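Local coordinates for iron transport multicopper oxidase FET3 (Saccharomyces cerevisiae, PDB 1ZPU), which oxidises ferrous to ferric iron for high-affinity iron uptake, using four copper ions and reducing dioxygen to water, and also oxidises cuprous ions, at residues H399-I404 against M434-L439; I379-L384 against V448-A453; P165-L170 against Q254-T259. All coordinates share one frame; numbering follows the deposited sequence.

Interaction 1: H399-I404 against M434-L439; sequences HAFQTI and MRRDTL
Phe401 and Arg436 form an antiparallel hydrogen-bonded pair: Phe401 N donates to Arg436 O at 2.9 Å, and Arg436 N returns a longer bond to Phe401 O. Two residues along, Thr403 N reaches Met434 O at 2.9 Å with an N-H...O angle of 165°. Between them the Gln402–Arg435 pair brings Arg435 CA within 3.1 Å of Phe401 O, a CA-H...O contact.

The Phe401 ring packs on both polar backbone and apolar side chain. Its CG lies between the backbone N and the carbonyl carbon (chi1 46°), and one ring face lies over Arg436 O, the carbonyl that accepts from Phe401 N, 3.2 Å from the plane over the ring centre. Leu439 CB meets the ring edge, 3.8 Å from Phe401 CZ. An alanine in place of Phe401 would probably uncover Arg436 O and open a gap beside Leu439 CB. Thr403 and Met434 run side by side, the sulphur SD 3.4 Å from Thr403 OG1, while Leu439 and Thr403 meet tip to tip, CD1 of the leucine touching CG2 and OG1 of the threonine.

Polar ends look elsewhere. Gln402 and Arg435 share only their aliphatic parts before turning to Tyr311 N and Glu306 O, and Arg436 makes salt bridges with Asp299 and Asp216. Thr438 OG1 is hydrogen-bonded to Asp437 OD2, which also meets the type 3 copper ligand His62; Asp437 O holds ND1 of His395, a type 2 ligand. The pairing is thus likely to help position Asp437, a second-shell residue to two copper-binding histidines.

Interaction 2: I379-L384 against V448-A453; sequences IVEIVL and VIRFKA
Val380 lies against Phe451, with Val380 CB over one face of the ring, 4.1 Å from its centroid and displaced toward the rim. This is a CH-pi contact; Phe451 CG sits between its backbone N and carbonyl carbon (chi1 69°), which brings CG closer to the valine than Phe451 CB is. Beneath them the backbones exchange a nearly straight pair of bonds, Val380 N to Phe451 O at 2.8 Å and Phe451 N to Val380 O at 3.0 Å. The ring has further company beyond this strand pair, meeting the imidazole of His399 with the planes about 40° apart.

Ile382 comes to the edge of the same ring with its CD1, 4.1 Å from Phe451 CE2. It also runs alongside Ile449, Ile382 CB lying 3.6 Å from Ile449 CG1, and that pair too is joined by two backbone hydrogen bonds. Val380, Ile382, Ile449 and Phe451 thus make one continuous apolar face.

On the other face, Glu381 and Arg450 lie side by side and close a salt bridge. A single oxygen takes both donors: Glu381 OE1 receives Arg450 NE at 2.7 Å and, weakly, NH2. The carboxylate and guanidinium planes are 37° apart, so this is no flat two-by-two fork. Val448 CG1 packs 3.6 Å from Glu381 CG, shielding the acid's stem.

Such neighbouring antiparallel strands, whose Val380–Phe451 face packs on strand 474-479 of the other sheet through Phe451 against Leu477, are typical of the cupredoxin beta-sandwich, here the third plastocyanin-like domain of a multicopper oxidase.

Interaction 3: P165-L170 against Q254-T259; sequences PIPQNL and QKFDDT. With MAN (alpha-D-mannopyranose), chain H; NAG (2-acetamido-2-deoxy-beta-D-glucopyranose), chain L.
Leu170 covers one face of the Phe256 ring with its CD2 methyl, which stands 3.8 Å from the ring centroid in a CH-pi contact offset toward the rim. The branch point is nearer still to one ring atom, Leu170 CG lying 3.4 Å from Phe256 CE1, while CD1 turns to the backbone of the other strand and to the Gln254 side chain, 3.8 Å from its CG. Pro167 comes in at the ring edge, near its plane, with CG 3.5 Å from Phe256 CE2. The Gln254 amide is held beyond this apolar patch, its NE2 bonded to Gln201 OE1 and Ile171 O.

The two strands belong to different sheets of the second plastocyanin-like domain, so leucine and phenylalanine meet across the interior of its beta-sandwich. Strand 169-172 is an edge strand, and it enters the sheet through a classic beta bulge in which Gln168 and Asn169 both face Trp142.

The outer side of that bulge carries sugar. Asn169 ND2 donates to O2 of a glycan mannose at 3.1 Å with an N-H...O angle of 160°, and the mannose O4 hydroxyl lies unusually close to Gln168 O, so the length of that bond is doubtful. Gln269 N gives this mannose another protein partner. On the opposite strand Lys255 points away from Leu170, and its CE lies 3.4 Å from the ring oxygen O5 of an N-acetylglucosamine that is also hydrogen-bonded to Val290 N.

Read from the N terminus, interaction 3 comes first: 254-259 returns to 165-170 and closes its loop within the second plastocyanin-like domain, joining that domain's two sheets. The chain then enters the third such domain, where interaction 2 opens at 379-384. Before it closes, 399-404 and 434-439 meet, so interaction 1 is nested wholly inside the loop that 448-453 completes. These two share a sheet in which strand 446-452 lies between 379-386 and 401-406, with 434-436 at the edge; Gln402 N probably bonds to Arg450 O between them. Interaction 3 touches neither, its centre lying about 26 Å from that of interaction 1 and 31 Å from that of interaction 2.

Interaction 1: H399-I404 against M434-L439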
loop_
_atom_site.group_PDB
_atom_site.type_symbol
_atom_site.label_atom_id
_atom_site.label_comp_id
_atom_site.label_asym_id
_atom_site.label_seq_id
_atom_site.Cartn_x
_atom_site.Cartn_y
_atom_site.Cartn_z
ATOM N N HIS A 399 -0.595 -2.489 -11.485
ATOM C CA HIS A 399 -1.045 -3.844 -11.805
ATOM C C HIS A 399 -1.667 -4.571 -10.614
ATOM O O HIS A 399 -1.363 -4.281 -9.451
ATOM C CB HIS A 399 0.120 -4.706 -12.288
ATOM C CG HIS A 399 0.839 -4.167 -13.481
ATOM N ND1 HIS A 399 0.398 -4.371 -14.767
ATOM C CD2 HIS A 399 1.994 -3.469 -13.583
ATOM C CE1 HIS A 399 1.242 -3.804 -15.612
ATOM N NE2 HIS A 399 2.221 -3.251 -14.918
ATOM N N ALA A 400 -2.542 -5.518 -10.920
ATOM C CA ALA A 400 -2.876 -6.585 -9.994
ATOM C C ALA A 400 -2.143 -7.825 -10.509
ATOM O O ALA A 400 -2.359 -8.253 -11.642
ATOM C CB ALA A 400 -4.367 -6.812 -9.965
ATOM N N PHE A 401 -1.260 -8.389 -9.696
ATOM C CA PHE A 401 -0.431 -9.509 -10.143
ATOM C C PHE A 401 -1.015 -10.872 -9.795
ATOM O O PHE A 401 -1.882 -10.980 -8.937
ATOM C CB PHE A 401 0.969 -9.395 -9.550
ATOM C CG PHE A 401 0.972 -9.065 -8.101
ATOM C CD1 PHE A 401 1.225 -7.771 -7.679
ATOM C CD2 PHE A 401 0.701 -10.041 -7.153
ATOM C CE1 PHE A 401 1.214 -7.448 -6.326
ATOM C CE2 PHE A 401 0.688 -9.737 -5.800
ATOM C CZ PHE A 401 0.947 -8.438 -5.381
ATOM N N GLN A 402 -0.524 -11.907 -10.464
ATOM C CA GLN A 402 -0.860 -13.292 -10.123
ATOM C C GLN A 402 0.101 -13.802 -9.056
ATOM O O GLN A 402 1.319 -13.741 -9.233
ATOM C CB GLN A 402 -0.779 -14.214 -11.352
ATOM C CG GLN A 402 -1.639 -13.771 -12.523
ATOM C CD GLN A 402 -1.778 -14.822 -13.618
ATOM O OE1 GLN A 402 -0.907 -15.676 -13.800
ATOM N NE2 GLN A 402 -2.882 -14.750 -14.375
ATOM N N THR A 403 -0.445 -14.304 -7.952
ATOM C CA THR A 403 0.361 -14.902 -6.899
ATOM C C THR A 403 0.485 -16.382 -7.169
ATOM O O THR A 403 -0.475 -17.134 -6.979
ATOM C CB THR A 403 -0.296 -14.724 -5.524
ATOM O OG1 THR A 403 -0.585 -13.337 -5.300
ATOM C CG2 THR A 403 0.630 -15.215 -4.433
ATOM N N ILE A 404 1.660 -16.811 -7.607
ATOM C CA ILE A 404 1.839 -18.214 -8.007
ATOM C C ILE A 404 2.584 -19.074 -6.973
ATOM O O ILE A 404 2.432 -20.300 -6.954
ATOM C CB ILE A 404 2.468 -18.344 -9.408
ATOM C CG1 ILE A 404 3.916 -17.878 -9.395
ATOM C CG2 ILE A 404 1.664 -17.546 -10.428
ATOM C CD1 ILE A 404 4.699 -18.406 -10.541
ATOM N N MET A 434 -4.517 -16.636 -7.701
ATOM C CA MET A 434 -5.133 -15.487 -7.073
ATOM C C MET A 434 -4.488 -14.223 -7.641
ATOM O O MET A 434 -3.358 -14.267 -8.128
ATOM C CB MET A 434 -4.941 -15.593 -5.559
ATOM C CG MET A 434 -5.315 -14.369 -4.770
ATOM S SD MET A 434 -3.913 -13.252 -4.559
ATOM C CE MET A 434 -3.112 -13.883 -3.091
ATOM N N ARG A 435 -5.216 -13.109 -7.591
ATOM C CA ARG A 435 -4.713 -11.819 -8.044
ATOM C C ARG A 435 -5.001 -10.726 -7.014
ATOM O O ARG A 435 -6.108 -10.669 -6.452
ATOM C CB ARG A 435 -5.351 -11.450 -9.378
ATOM C CG ARG A 435 -4.507 -11.758 -10.584
ATOM C CD ARG A 435 -5.330 -12.404 -11.684
ATOM N NE ARG A 435 -6.555 -11.674 -11.996
ATOM C CZ ARG A 435 -7.700 -12.265 -12.316
ATOM N NH1 ARG A 435 -7.768 -13.590 -12.356
ATOM N NH2 ARG A 435 -8.774 -11.540 -12.591
ATOM N N ARG A 436 -4.007 -9.867 -6.772
ATOM C CA ARG A 436 -4.169 -8.699 -5.921
ATOM C C ARG A 436 -3.020 -7.717 -6.133
ATOM O O ARG A 436 -2.157 -7.959 -6.983
ATOM C CB ARG A 436 -4.295 -9.104 -4.452
ATOM C CG ARG A 436 -3.082 -9.803 -3.804
ATOM C CD ARG A 436 -3.420 -10.259 -2.375
ATOM N NE ARG A 436 -4.270 -9.269 -1.723
ATOM C CZ ARG A 436 -4.971 -9.466 -0.617
ATOM N NH1 ARG A 436 -4.945 -10.633 0.003
ATOM N NH2 ARG A 436 -5.702 -8.480 -0.124
ATOM N N ASP A 437 -3.009 -6.615 -5.375
ATOM C CA ASP A 437 -1.962 -5.610 -5.537
ATOM C C ASP A 437 -0.995 -5.552 -4.360
ATOM O O ASP A 437 0.032 -4.884 -4.422
ATOM C CB ASP A 437 -2.542 -4.229 -5.880
ATOM C CG ASP A 437 -3.413 -3.660 -4.773
ATOM O OD1 ASP A 437 -4.544 -3.239 -5.108
ATOM O OD2 ASP A 437 -2.971 -3.617 -3.591
ATOM N N THR A 438 -1.315 -6.268 -3.292
ATOM C CA THR A 438 -0.493 -6.216 -2.098
ATOM C C THR A 438 -0.477 -7.604 -1.476
ATOM O O THR A 438 -1.521 -8.203 -1.262
ATOM C CB THR A 438 -1.021 -5.135 -1.120
ATOM O OG1 THR A 438 -1.198 -3.896 -1.835
ATOM C CG2 THR A 438 -0.075 -4.924 0.057
ATOM N N LEU A 439 0.730 -8.092 -1.201
ATOM C CA LEU A 439 0.972 -9.471 -0.812
ATOM C C LEU A 439 2.120 -9.518 0.179
ATOM O O LEU A 439 3.115 -8.855 -0.022
ATOM C CB LEU A 439 1.342 -10.293 -2.051
ATOM C CG LEU A 439 1.657 -11.781 -1.887
ATOM C CD1 LEU A 439 0.377 -12.629 -1.877
ATOM C CD2 LEU A 439 2.626 -12.253 -2.969
#

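Interaction 2: I379-L384 against V448-A453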
loop_
_atom_site.group_PDB
_atom_site.type_symbol
_atom_site.label_atom_id
_atom_site.label_comp_id
_atom_site.label_asym_id
_atom_site.label_seq_id
_atom_site.Cartn_x
_atom_site.Cartn_y
_atom_site.Cartn_z
ATOM N N ILE A 379 5.842 -11.037 -20.372
ATOM C CA ILE A 379 5.406 -11.581 -19.096
ATOM C C ILE A 379 6.554 -11.441 -18.090
ATOM O O ILE A 379 7.651 -11.972 -18.295
ATOM C CB ILE A 379 4.915 -13.036 -19.255
ATOM C CG1 ILE A 379 3.558 -13.041 -19.968
ATOM C CG2 ILE A 379 4.825 -13.745 -17.893
ATOM C CD1 ILE A 379 3.370 -14.203 -20.922
ATOM N N VAL A 380 6.293 -10.694 -17.020
ATOM C CA VAL A 380 7.294 -10.402 -15.992
ATOM C C VAL A 380 7.039 -11.228 -14.736
ATOM O O VAL A 380 5.904 -11.382 -14.302
ATOM C CB VAL A 380 7.302 -8.897 -15.611
ATOM C CG1 VAL A 380 8.380 -8.600 -14.570
ATOM C CG2 VAL A 380 7.516 -8.029 -16.839
ATOM N N GLU A 381 8.111 -11.754 -14.160
ATOM C CA GLU A 381 8.039 -12.503 -12.923
ATOM C C GLU A 381 8.973 -11.872 -11.897
ATOM O O GLU A 381 10.160 -11.656 -12.168
ATOM C CB GLU A 381 8.400 -13.967 -13.177
ATOM C CG GLU A 381 8.736 -14.785 -11.945
ATOM C CD GLU A 381 8.956 -16.259 -12.266
ATOM O OE1 GLU A 381 7.967 -16.955 -12.599
ATOM O OE2 GLU A 381 10.116 -16.734 -12.183
ATOM N N ILE A 382 8.422 -11.561 -10.726
ATOM C CA ILE A 382 9.210 -11.060 -9.606
ATOM C C ILE A 382 9.398 -12.183 -8.595
ATOM O O ILE A 382 8.442 -12.742 -8.075
ATOM C CB ILE A 382 8.565 -9.814 -8.942
ATOM C CG1 ILE A 382 8.678 -8.611 -9.868
ATOM C CG2 ILE A 382 9.250 -9.472 -7.636
ATOM C CD1 ILE A 382 7.747 -7.469 -9.512
ATOM N N VAL A 383 10.648 -12.523 -8.344
ATOM C CA VAL A 383 10.994 -13.489 -7.317
ATOM C C VAL A 383 11.542 -12.715 -6.126
ATOM O O VAL A 383 12.548 -12.013 -6.234
ATOM C CB VAL A 383 12.053 -14.517 -7.808
ATOM C CG1 VAL A 383 12.385 -15.515 -6.704
ATOM C CG2 VAL A 383 11.567 -15.244 -9.058
ATOM N N LEU A 384 10.870 -12.841 -4.991
ATOM C CA LEU A 384 11.281 -12.136 -3.805
ATOM C C LEU A 384 11.680 -13.130 -2.722
ATOM O O LEU A 384 10.875 -13.965 -2.312
ATOM C CB LEU A 384 10.167 -11.193 -3.345
ATOM C CG LEU A 384 10.463 -10.240 -2.182
ATOM C CD1 LEU A 384 9.859 -8.890 -2.446
ATOM C CD2 LEU A 384 9.966 -10.786 -0.871
ATOM N N VAL A 448 6.547 -15.620 -5.373
ATOM C CA VAL A 448 6.712 -15.407 -6.802
ATOM C C VAL A 448 5.401 -14.887 -7.363
ATOM O O VAL A 448 4.339 -15.491 -7.176
ATOM C CB VAL A 448 7.142 -16.690 -7.553
ATOM C CG1 VAL A 448 7.422 -16.385 -9.007
ATOM C CG2 VAL A 448 8.369 -17.299 -6.934
ATOM N N ILE A 449 5.487 -13.747 -8.038
ATOM C CA ILE A 449 4.336 -13.137 -8.680
ATOM C C ILE A 449 4.617 -12.949 -10.154
ATOM O O ILE A 449 5.771 -12.798 -10.553
ATOM C CB ILE A 449 3.968 -11.780 -8.050
ATOM C CG1 ILE A 449 5.165 -10.821 -8.088
ATOM C CG2 ILE A 449 3.481 -11.975 -6.636
ATOM C CD1 ILE A 449 4.810 -9.383 -7.724
ATOM N N ARG A 450 3.555 -12.971 -10.955
ATOM C CA ARG A 450 3.649 -12.761 -12.395
ATOM C C ARG A 450 2.575 -11.808 -12.887
ATOM O O ARG A 450 1.446 -11.812 -12.386
ATOM C CB ARG A 450 3.538 -14.086 -13.145
ATOM C CG ARG A 450 4.797 -14.898 -13.121
ATOM C CD ARG A 450 4.681 -16.047 -14.072
ATOM N NE ARG A 450 5.472 -17.167 -13.590
ATOM C CZ ARG A 450 5.409 -18.399 -14.070
ATOM N NH1 ARG A 450 4.588 -18.691 -15.069
ATOM N NH2 ARG A 450 6.171 -19.342 -13.544
ATOM N N PHE A 451 2.944 -10.996 -13.875
ATOM C CA PHE A 451 2.021 -10.067 -14.524
ATOM C C PHE A 451 2.500 -9.739 -15.932
ATOM O O PHE A 451 3.678 -9.890 -16.232
ATOM C CB PHE A 451 1.840 -8.781 -13.693
ATOM C CG PHE A 451 3.066 -7.900 -13.640
ATOM C CD1 PHE A 451 3.175 -6.792 -14.469
ATOM C CD2 PHE A 451 4.097 -8.169 -12.750
ATOM C CE1 PHE A 451 4.295 -5.980 -14.415
ATOM C CE2 PHE A 451 5.212 -7.356 -12.687
ATOM C CZ PHE A 451 5.313 -6.262 -13.517
ATOM N N LYS A 452 1.581 -9.288 -16.783
ATOM C CA LYS A 452 1.896 -8.881 -18.147
ATOM C C LYS A 452 2.208 -7.389 -18.193
ATOM O O LYS A 452 1.479 -6.586 -17.628
ATOM C CB LYS A 452 0.706 -9.185 -19.058
ATOM C CG LYS A 452 1.040 -9.199 -20.538
ATOM C CD LYS A 452 -0.222 -9.244 -21.367
ATOM C CE LYS A 452 0.098 -9.423 -22.823
ATOM N NZ LYS A 452 -1.159 -9.520 -23.598
ATOM N N ALA A 453 3.286 -7.013 -18.863
ATOM C CA ALA A 453 3.588 -5.597 -19.041
ATOM C C ALA A 453 2.716 -5.014 -20.155
ATOM O O ALA A 453 3.155 -4.835 -21.294
ATOM C CB ALA A 453 5.063 -5.391 -19.324
#

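Interaction 3: P165-L170 against Q254-T259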
loop_
_atom_site.group_PDB
_atom_site.type_symbol
_atom_site.label_atom_id
_atom_site.label_comp_id
_atom_site.label_asym_id
_atom_site.label_seq_id
_atom_site.Cartn_x
_atom_site.Cartn_y
_atom_site.Cartn_z
ATOM N N PRO A 165 9.503 1.864 15.216
ATOM C CA PRO A 165 8.804 2.438 16.374
ATOM C C PRO A 165 7.461 1.778 16.648
ATOM O O PRO A 165 6.712 1.495 15.736
ATOM C CB PRO A 165 8.593 3.900 15.982
ATOM C CG PRO A 165 8.813 3.960 14.552
ATOM C CD PRO A 165 9.742 2.871 14.172
ATOM N N ILE A 166 7.172 1.564 17.921
ATOM C CA ILE A 166 5.992 0.834 18.350
ATOM C C ILE A 166 4.802 1.764 18.550
ATOM O O ILE A 166 4.921 2.766 19.257
ATOM C CB ILE A 166 6.332 0.039 19.619
ATOM C CG1 ILE A 166 7.345 -1.044 19.248
ATOM C CG2 ILE A 166 5.094 -0.595 20.229
ATOM C CD1 ILE A 166 8.389 -1.248 20.274
ATOM N N PRO A 167 3.654 1.439 17.914
ATOM C CA PRO A 167 2.432 2.255 17.964
ATOM C C PRO A 167 1.753 2.166 19.326
ATOM O O PRO A 167 2.100 1.300 20.120
ATOM C CB PRO A 167 1.547 1.631 16.890
ATOM C CG PRO A 167 2.058 0.290 16.663
ATOM C CD PRO A 167 3.480 0.219 17.110
ATOM N N GLN A 168 0.796 3.047 19.602
ATOM C CA GLN A 168 0.215 3.110 20.928
ATOM C C GLN A 168 -1.118 2.413 21.041
ATOM O O GLN A 168 -1.497 2.004 22.132
ATOM C CB GLN A 168 0.124 4.552 21.408
ATOM C CG GLN A 168 1.428 5.073 22.035
ATOM C CD GLN A 168 2.599 5.049 21.056
ATOM O OE1 GLN A 168 2.735 5.926 20.207
ATOM N NE2 GLN A 168 3.435 4.027 21.164
ATOM N N ASN A 169 -1.819 2.270 19.915
ATOM C CA ASN A 169 -3.134 1.645 19.877
ATOM C C ASN A 169 -3.572 1.264 18.481
ATOM O O ASN A 169 -3.106 1.834 17.496
ATOM C CB ASN A 169 -4.198 2.591 20.447
ATOM C CG ASN A 169 -4.466 2.352 21.914
ATOM O OD1 ASN A 169 -4.735 1.210 22.353
ATOM N ND2 ASN A 169 -4.390 3.421 22.694
ATOM N N LEU A 170 -4.500 0.311 18.410
ATOM C CA LEU A 170 -5.252 0.050 17.187
ATOM C C LEU A 170 -6.486 0.949 17.117
ATOM O O LEU A 170 -7.156 1.178 18.126
ATOM C CB LEU A 170 -5.683 -1.428 17.122
ATOM C CG LEU A 170 -4.554 -2.451 16.941
ATOM C CD1 LEU A 170 -5.080 -3.862 16.801
ATOM C CD2 LEU A 170 -3.710 -2.086 15.730
ATOM N N GLN A 254 -10.376 -6.490 16.630
ATOM C CA GLN A 254 -9.127 -6.335 15.881
ATOM C C GLN A 254 -7.901 -6.582 16.794
ATOM O O GLN A 254 -7.888 -6.186 17.968
ATOM C CB GLN A 254 -9.077 -4.992 15.113
ATOM C CG GLN A 254 -8.823 -3.781 15.923
ATOM C CD GLN A 254 -9.209 -2.472 15.209
ATOM O OE1 GLN A 254 -10.186 -1.826 15.582
ATOM N NE2 GLN A 254 -8.419 -2.058 14.217
ATOM N N LYS A 255 -6.890 -7.258 16.256
ATOM C CA LYS A 255 -5.747 -7.673 17.068
ATOM C C LYS A 255 -4.433 -7.385 16.352
ATOM O O LYS A 255 -4.333 -7.620 15.147
ATOM C CB LYS A 255 -5.869 -9.174 17.366
ATOM C CG LYS A 255 -4.932 -9.690 18.427
ATOM C CD LYS A 255 -5.049 -11.195 18.571
ATOM C CE LYS A 255 -4.450 -11.691 19.877
ATOM N NZ LYS A 255 -3.289 -10.866 20.336
ATOM N N PHE A 256 -3.445 -6.871 17.089
ATOM C CA PHE A 256 -2.100 -6.649 16.562
ATOM C C PHE A 256 -1.493 -7.969 16.098
ATOM O O PHE A 256 -1.722 -9.020 16.718
ATOM C CB PHE A 256 -1.184 -6.158 17.675
ATOM C CG PHE A 256 -1.034 -4.672 17.772
ATOM C CD1 PHE A 256 -1.820 -3.940 18.648
ATOM C CD2 PHE A 256 -0.029 -4.019 17.063
ATOM C CE1 PHE A 256 -1.653 -2.583 18.762
ATOM C CE2 PHE A 256 0.158 -2.657 17.174
ATOM C CZ PHE A 256 -0.655 -1.928 18.017
ATOM N N ASP A 257 -0.695 -7.925 15.035
ATOM C CA ASP A 257 0.268 -8.989 14.767
ATOM C C ASP A 257 1.572 -8.617 15.480
ATOM O O ASP A 257 2.450 -7.959 14.907
ATOM C CB ASP A 257 0.490 -9.129 13.275
ATOM C CG ASP A 257 1.538 -10.160 12.926
ATOM O OD1 ASP A 257 1.720 -10.387 11.712
ATOM O OD2 ASP A 257 2.183 -10.738 13.836
ATOM N N ASP A 258 1.692 -9.020 16.739
ATOM C CA ASP A 258 2.757 -8.492 17.591
ATOM C C ASP A 258 4.125 -9.058 17.210
ATOM O O ASP A 258 5.167 -8.586 17.654
ATOM C CB ASP A 258 2.427 -8.722 19.068
ATOM C CG ASP A 258 2.124 -10.168 19.375
ATOM O OD1 ASP A 258 1.140 -10.431 20.103
ATOM O OD2 ASP A 258 2.862 -11.044 18.878
ATOM N N THR A 259 4.089 -10.087 16.382
ATOM C CA THR A 259 5.252 -10.623 15.693
ATOM C C THR A 259 6.097 -9.518 15.044
ATOM O O THR A 259 7.326 -9.568 15.052
ATOM C CB THR A 259 4.729 -11.618 14.651
ATOM O OG1 THR A 259 4.690 -12.899 15.266
ATOM C CG2 THR A 259 5.549 -11.642 13.326
HETATM C C1 MAN H . -3.241 2.969 27.533
HETATM C C2 MAN H . -3.685 1.914 26.527
HETATM C C3 MAN H . -2.515 1.419 25.689
HETATM C C4 MAN H . -1.741 2.601 25.124
HETATM C C5 MAN H . -1.299 3.527 26.236
HETATM C C6 MAN H . -0.598 4.734 25.643
HETATM O O2 MAN H . -4.621 2.485 25.655
HETATM O O3 MAN H . -2.985 0.633 24.616
HETATM O O4 MAN H . -0.615 2.146 24.425
HETATM O O5 MAN H . -2.447 3.972 26.925
HETATM O O6 MAN H . -0.342 5.634 26.696
HETATM C C1 NAG L . -6.028 -10.807 23.228
HETATM C C2 NAG L . -6.046 -11.164 24.709
HETATM C C3 NAG L . -5.516 -12.570 25.017
HETATM C C4 NAG L . -6.275 -13.625 24.245
HETATM C C5 NAG L . -6.122 -13.225 22.778
HETATM C C6 NAG L . -6.867 -14.197 21.868
HETATM C C7 NAG L . -5.749 -9.647 26.595
HETATM C C8 NAG L . -7.232 -9.549 26.821
HETATM N N2 NAG L . -5.297 -10.186 25.452
HETATM O O3 NAG L . -5.682 -12.891 26.379
HETATM O O4 NAG L . -5.703 -14.879 24.568
HETATM O O5 NAG L . -6.612 -11.897 22.526
HETATM O O6 NAG L . -8.253 -14.034 22.063
HETATM O O7 NAG L . -4.999 -9.230 27.478
#